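Local structure of putative hydantoin racemase (Klebsiella pneumoniae subsp. pneumoniae, 3QVL) at residues Q159-L170 against L188-V198. The protein racemises allantoin, and probably also interconverts the D and L forms of other 5-monosubstituted hydantoins. Sequence-based numbering, arbitrary orientation.
Sequences QEKVRERCIRAL and LAQQLTRELRV. Unlike the reference sequence in segment 188-198: Gln191 (reference Glu).
Leu196 packs into the side of helix 157-172 between Cys166, Ile167 and Leu170. Its CD1 lies 3.6 Å from Cys166 CB and also touches Leu170 CD1. Its CD2 branch goes the other way and meets Ile167 CG1 at 3.6 Å, the two side chains crossing at about a right angle. Leu170 CD1 meets Val198 CG2 tip to tip at 3.6 Å, just past the end of helix 189-196. His224 of the second subunit packs on Val198 and hydrogen-bonds through NE2 to Leu170 O. At the other end, Leu188 sets both methyls against Gln159 CG, each 3.8 Å away. The Gln159 amide is held by a hydrogen bond from NE2 to Leu151 O. Between these ends Leu192 splits its methyls, CD1 on Val162 CG1 and CD2 on the aliphatic part of Arg163.

One polar link crosses the partly exposed flank. Arg163 NE donates to the syn lone pair of Glu195 OE2 at 2.5 Å, a short and bent bond (145°). Arg163 NH1 also forms a salt bridge with Glu160 OE2, though its hydrogen bond is weak, and Ile167 CD1 covers one guanidinium face.

The two helical segments cross at -39°, with axes 11.5 Å apart at closest approach. Both pack on strand 177-180: Val162 and Ala189 touch Leu180, and Cys166 touches Ile178. The helices connect parallel strands in two consecutive beta-alpha-beta crossovers, as in the Asp/Glu/hydantoin racemase family.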
loop_
_atom_site.group_PDB
_atom_site.type_symbol
_atom_site.label_atom_id
_atom_site.label_comp_id
_atom_site.label_asym_id
_atom_site.label_seq_id
_atom_site.Cartn_x
_atom_site.Cartn_y
_atom_site.Cartn_z
ATOM N N GLN A 159 -34.618 9.415 -0.757
ATOM C CA GLN A 159 -34.838 8.000 -0.457
ATOM C C GLN A 159 -34.955 7.151 -1.724
ATOM O O GLN A 159 -34.415 6.045 -1.786
ATOM C CB GLN A 159 -36.085 7.823 0.418
ATOM C CG GLN A 159 -35.900 8.213 1.890
ATOM C CD GLN A 159 -35.879 9.718 2.136
ATOM O OE1 GLN A 159 -36.225 10.516 1.261
ATOM N NE2 GLN A 159 -35.475 10.111 3.338
ATOM N N GLU A 160 -35.658 7.676 -2.727
ATOM C CA GLU A 160 -35.797 6.998 -4.017
ATOM C C GLU A 160 -34.472 6.963 -4.777
ATOM O O GLU A 160 -34.141 5.957 -5.410
ATOM C CB GLU A 160 -36.903 7.648 -4.863
ATOM C CG GLU A 160 -37.141 7.009 -6.242
ATOM C CD GLU A 160 -37.471 5.518 -6.184
ATOM O OE1 GLU A 160 -38.151 5.076 -5.233
ATOM O OE2 GLU A 160 -37.052 4.785 -7.105
ATOM N N LYS A 161 -33.718 8.059 -4.700
ATOM C CA LYS A 161 -32.395 8.145 -5.322
ATOM C C LYS A 161 -31.394 7.168 -4.704
ATOM O O LYS A 161 -30.560 6.605 -5.415
ATOM C CB LYS A 161 -31.856 9.575 -5.256
ATOM C CG LYS A 161 -32.285 10.450 -6.419
ATOM C CD LYS A 161 -31.771 11.869 -6.256
ATOM C CE LYS A 161 -31.608 12.564 -7.598
ATOM N NZ LYS A 161 -30.378 12.107 -8.309
ATOM N N VAL A 162 -31.483 6.974 -3.389
ATOM C CA VAL A 162 -30.652 5.992 -2.684
ATOM C C VAL A 162 -30.962 4.583 -3.194
ATOM O O VAL A 162 -30.050 3.829 -3.543
ATOM C CB VAL A 162 -30.837 6.074 -1.141
ATOM C CG1 VAL A 162 -30.170 4.892 -0.439
ATOM C CG2 VAL A 162 -30.279 7.382 -0.604
ATOM N N ARG A 163 -32.251 4.252 -3.251
ATOM C CA ARG A 163 -32.720 2.955 -3.739
ATOM C C ARG A 163 -32.214 2.664 -5.154
ATOM O O ARG A 163 -31.649 1.598 -5.406
ATOM C CB ARG A 163 -34.251 2.894 -3.687
ATOM C CG ARG A 163 -34.852 1.566 -4.119
ATOM C CD ARG A 163 -36.364 1.669 -4.242
ATOM N NE ARG A 163 -36.922 0.586 -5.047
ATOM C CZ ARG A 163 -37.100 0.635 -6.366
ATOM N NH1 ARG A 163 -36.766 1.721 -7.054
ATOM N NH2 ARG A 163 -37.615 -0.409 -7.002
ATOM N N GLU A 164 -32.409 3.622 -6.061
ATOM C CA GLU A 164 -31.983 3.490 -7.458
ATOM C C GLU A 164 -30.469 3.345 -7.591
ATOM O O GLU A 164 -29.984 2.558 -8.408
ATOM C CB GLU A 164 -32.470 4.684 -8.284
ATOM C CG GLU A 164 -33.974 4.701 -8.543
ATOM C CD GLU A 164 -34.447 5.965 -9.247
ATOM O OE1 GLU A 164 -33.600 6.750 -9.725
ATOM O OE2 GLU A 164 -35.677 6.172 -9.325
ATOM N N ARG A 165 -29.732 4.107 -6.786
ATOM C CA ARG A 165 -28.274 4.036 -6.770
ATOM C C ARG A 165 -27.742 2.725 -6.193
ATOM O O ARG A 165 -26.702 2.232 -6.633
ATOM C CB ARG A 165 -27.678 5.238 -6.036
ATOM C CG ARG A 165 -26.809 6.105 -6.922
ATOM C CD ARG A 165 -25.370 5.662 -6.801
ATOM N NE ARG A 165 -24.615 5.762 -8.049
ATOM C CZ ARG A 165 -24.225 4.716 -8.775
ATOM N NH1 ARG A 165 -24.520 3.480 -8.392
ATOM N NH2 ARG A 165 -23.532 4.907 -9.887
ATOM N N CYS A 166 -28.460 2.169 -5.220
ATOM C CA CYS A 166 -28.126 0.864 -4.650
ATOM C C CYS A 166 -28.296 -0.252 -5.681
ATOM O O CYS A 166 -27.433 -1.123 -5.804
ATOM C CB CYS A 166 -28.981 0.574 -3.415
ATOM S SG CYS A 166 -28.536 1.527 -1.949
ATOM N N ILE A 167 -29.408 -0.211 -6.415
ATOM C CA ILE A 167 -29.694 -1.174 -7.484
ATOM C C ILE A 167 -28.613 -1.126 -8.566
ATOM O O ILE A 167 -28.126 -2.167 -9.015
ATOM C CB ILE A 167 -31.099 -0.940 -8.113
ATOM C CG1 ILE A 167 -32.199 -1.171 -7.071
ATOM C CG2 ILE A 167 -31.321 -1.860 -9.321
ATOM C CD1 ILE A 167 -33.558 -0.594 -7.444
ATOM N N ARG A 168 -28.238 0.088 -8.968
ATOM C CA ARG A 168 -27.215 0.286 -9.990
ATOM C C ARG A 168 -25.829 -0.148 -9.508
ATOM O O ARG A 168 -25.041 -0.693 -10.285
ATOM C CB ARG A 168 -27.196 1.741 -10.468
ATOM C CG ARG A 168 -26.467 1.938 -11.785
ATOM C CD ARG A 168 -27.026 3.107 -12.579
ATOM N NE ARG A 168 -26.450 4.391 -12.183
ATOM C CZ ARG A 168 -25.314 4.892 -12.665
ATOM N NH1 ARG A 168 -24.603 4.217 -13.561
ATOM N NH2 ARG A 168 -24.884 6.074 -12.246
ATOM N N ALA A 169 -25.545 0.090 -8.228
ATOM C CA ALA A 169 -24.280 -0.318 -7.613
ATOM C C ALA A 169 -24.113 -1.836 -7.613
ATOM O O ALA A 169 -23.041 -2.347 -7.940
ATOM C CB ALA A 169 -24.175 0.231 -6.196
ATOM N N LEU A 170 -25.179 -2.550 -7.258
ATOM C CA LEU A 170 -25.160 -4.014 -7.201
ATOM C C LEU A 170 -25.036 -4.658 -8.582
ATOM O O LEU A 170 -24.580 -5.796 -8.703
ATOM C CB LEU A 170 -26.406 -4.544 -6.483
ATOM C CG LEU A 170 -26.581 -4.195 -5.001
ATOM C CD1 LEU A 170 -28.014 -4.461 -4.569
ATOM C CD2 LEU A 170 -25.589 -4.950 -4.118
ATOM N N LEU A 188 -33.501 3.401 6.473
ATOM C CA LEU A 188 -33.710 2.815 5.145
ATOM C C LEU A 188 -33.110 1.417 5.007
ATOM O O LEU A 188 -33.491 0.658 4.111
ATOM C CB LEU A 188 -33.126 3.733 4.063
ATOM C CG LEU A 188 -33.983 4.801 3.370
ATOM C CD1 LEU A 188 -34.925 5.525 4.329
ATOM C CD2 LEU A 188 -33.072 5.797 2.663
ATOM N N ALA A 189 -32.177 1.088 5.898
ATOM C CA ALA A 189 -31.384 -0.145 5.818
ATOM C C ALA A 189 -32.210 -1.429 5.739
ATOM O O ALA A 189 -31.987 -2.254 4.851
ATOM C CB ALA A 189 -30.405 -0.216 6.981
ATOM N N GLN A 190 -33.154 -1.587 6.664
ATOM C CA GLN A 190 -33.972 -2.800 6.758
ATOM C C GLN A 190 -34.810 -3.045 5.502
ATOM O O GLN A 190 -34.809 -4.153 4.960
ATOM C CB GLN A 190 -34.864 -2.751 8.005
ATOM C CG GLN A 190 -35.871 -3.892 8.113
ATOM C CD GLN A 190 -36.730 -3.803 9.359
ATOM O OE1 GLN A 190 -37.856 -3.305 9.316
ATOM N NE2 GLN A 190 -36.198 -4.281 10.480
ATOM N N GLN A 191 -35.513 -2.008 5.048
ATOM C CA GLN A 191 -36.371 -2.097 3.865
ATOM C C GLN A 191 -35.575 -2.411 2.599
ATOM O O GLN A 191 -36.002 -3.229 1.783
ATOM C CB GLN A 191 -37.177 -0.807 3.678
ATOM N N LEU A 192 -34.419 -1.764 2.448
ATOM C CA LEU A 192 -33.546 -1.992 1.296
ATOM C C LEU A 192 -32.895 -3.376 1.323
ATOM O O LEU A 192 -32.694 -3.986 0.274
ATOM C CB LEU A 192 -32.478 -0.897 1.189
ATOM C CG LEU A 192 -32.919 0.508 0.755
ATOM C CD1 LEU A 192 -31.763 1.489 0.872
ATOM C CD2 LEU A 192 -33.486 0.516 -0.661
ATOM N N THR A 193 -32.572 -3.861 2.520
ATOM C CA THR A 193 -32.027 -5.211 2.696
ATOM C C THR A 193 -33.044 -6.268 2.257
ATOM O O THR A 193 -32.698 -7.215 1.544
ATOM C CB THR A 193 -31.573 -5.459 4.160
ATOM O OG1 THR A 193 -30.499 -4.569 4.484
ATOM C CG2 THR A 193 -31.104 -6.899 4.365
ATOM N N ARG A 194 -34.296 -6.090 2.674
ATOM C CA ARG A 194 -35.380 -7.005 2.320
ATOM C C ARG A 194 -35.728 -6.934 0.832
ATOM O O ARG A 194 -36.014 -7.957 0.206
ATOM C CB ARG A 194 -36.623 -6.715 3.167
ATOM N N GLU A 195 -35.688 -5.724 0.278
ATOM C CA GLU A 195 -36.056 -5.482 -1.117
ATOM C C GLU A 195 -34.993 -5.970 -2.104
ATOM O O GLU A 195 -35.322 -6.588 -3.120
ATOM C CB GLU A 195 -36.332 -3.991 -1.334
ATOM C CG GLU A 195 -36.982 -3.644 -2.666
ATOM C CD GLU A 195 -36.985 -2.151 -2.943
ATOM O OE1 GLU A 195 -37.281 -1.364 -2.018
ATOM O OE2 GLU A 195 -36.691 -1.767 -4.094
ATOM N N LEU A 196 -33.726 -5.695 -1.799
ATOM C CA LEU A 196 -32.625 -5.997 -2.719
ATOM C C LEU A 196 -31.963 -7.352 -2.463
ATOM O O LEU A 196 -31.118 -7.791 -3.251
ATOM C CB LEU A 196 -31.577 -4.875 -2.697
ATOM C CG LEU A 196 -32.056 -3.433 -2.906
ATOM C CD1 LEU A 196 -30.886 -2.470 -2.817
ATOM C CD2 LEU A 196 -32.800 -3.261 -4.223
ATOM N N ARG A 197 -32.353 -8.004 -1.366
ATOM C CA ARG A 197 -31.842 -9.329 -0.975
ATOM C C ARG A 197 -30.323 -9.367 -0.746
ATOM O O ARG A 197 -29.677 -10.397 -0.952
ATOM C CB ARG A 197 -32.281 -10.410 -1.976
ATOM N N VAL A 198 -29.770 -8.231 -0.323
ATOM C CA VAL A 198 -28.357 -8.115 0.051
ATOM C C VAL A 198 -28.250 -7.278 1.331
ATOM O O VAL A 198 -29.180 -6.536 1.654
ATOM C CB VAL A 198 -27.493 -7.455 -1.068
ATOM C CG1 VAL A 198 -27.527 -8.275 -2.351
ATOM C CG2 VAL A 198 -27.925 -6.015 -1.330
#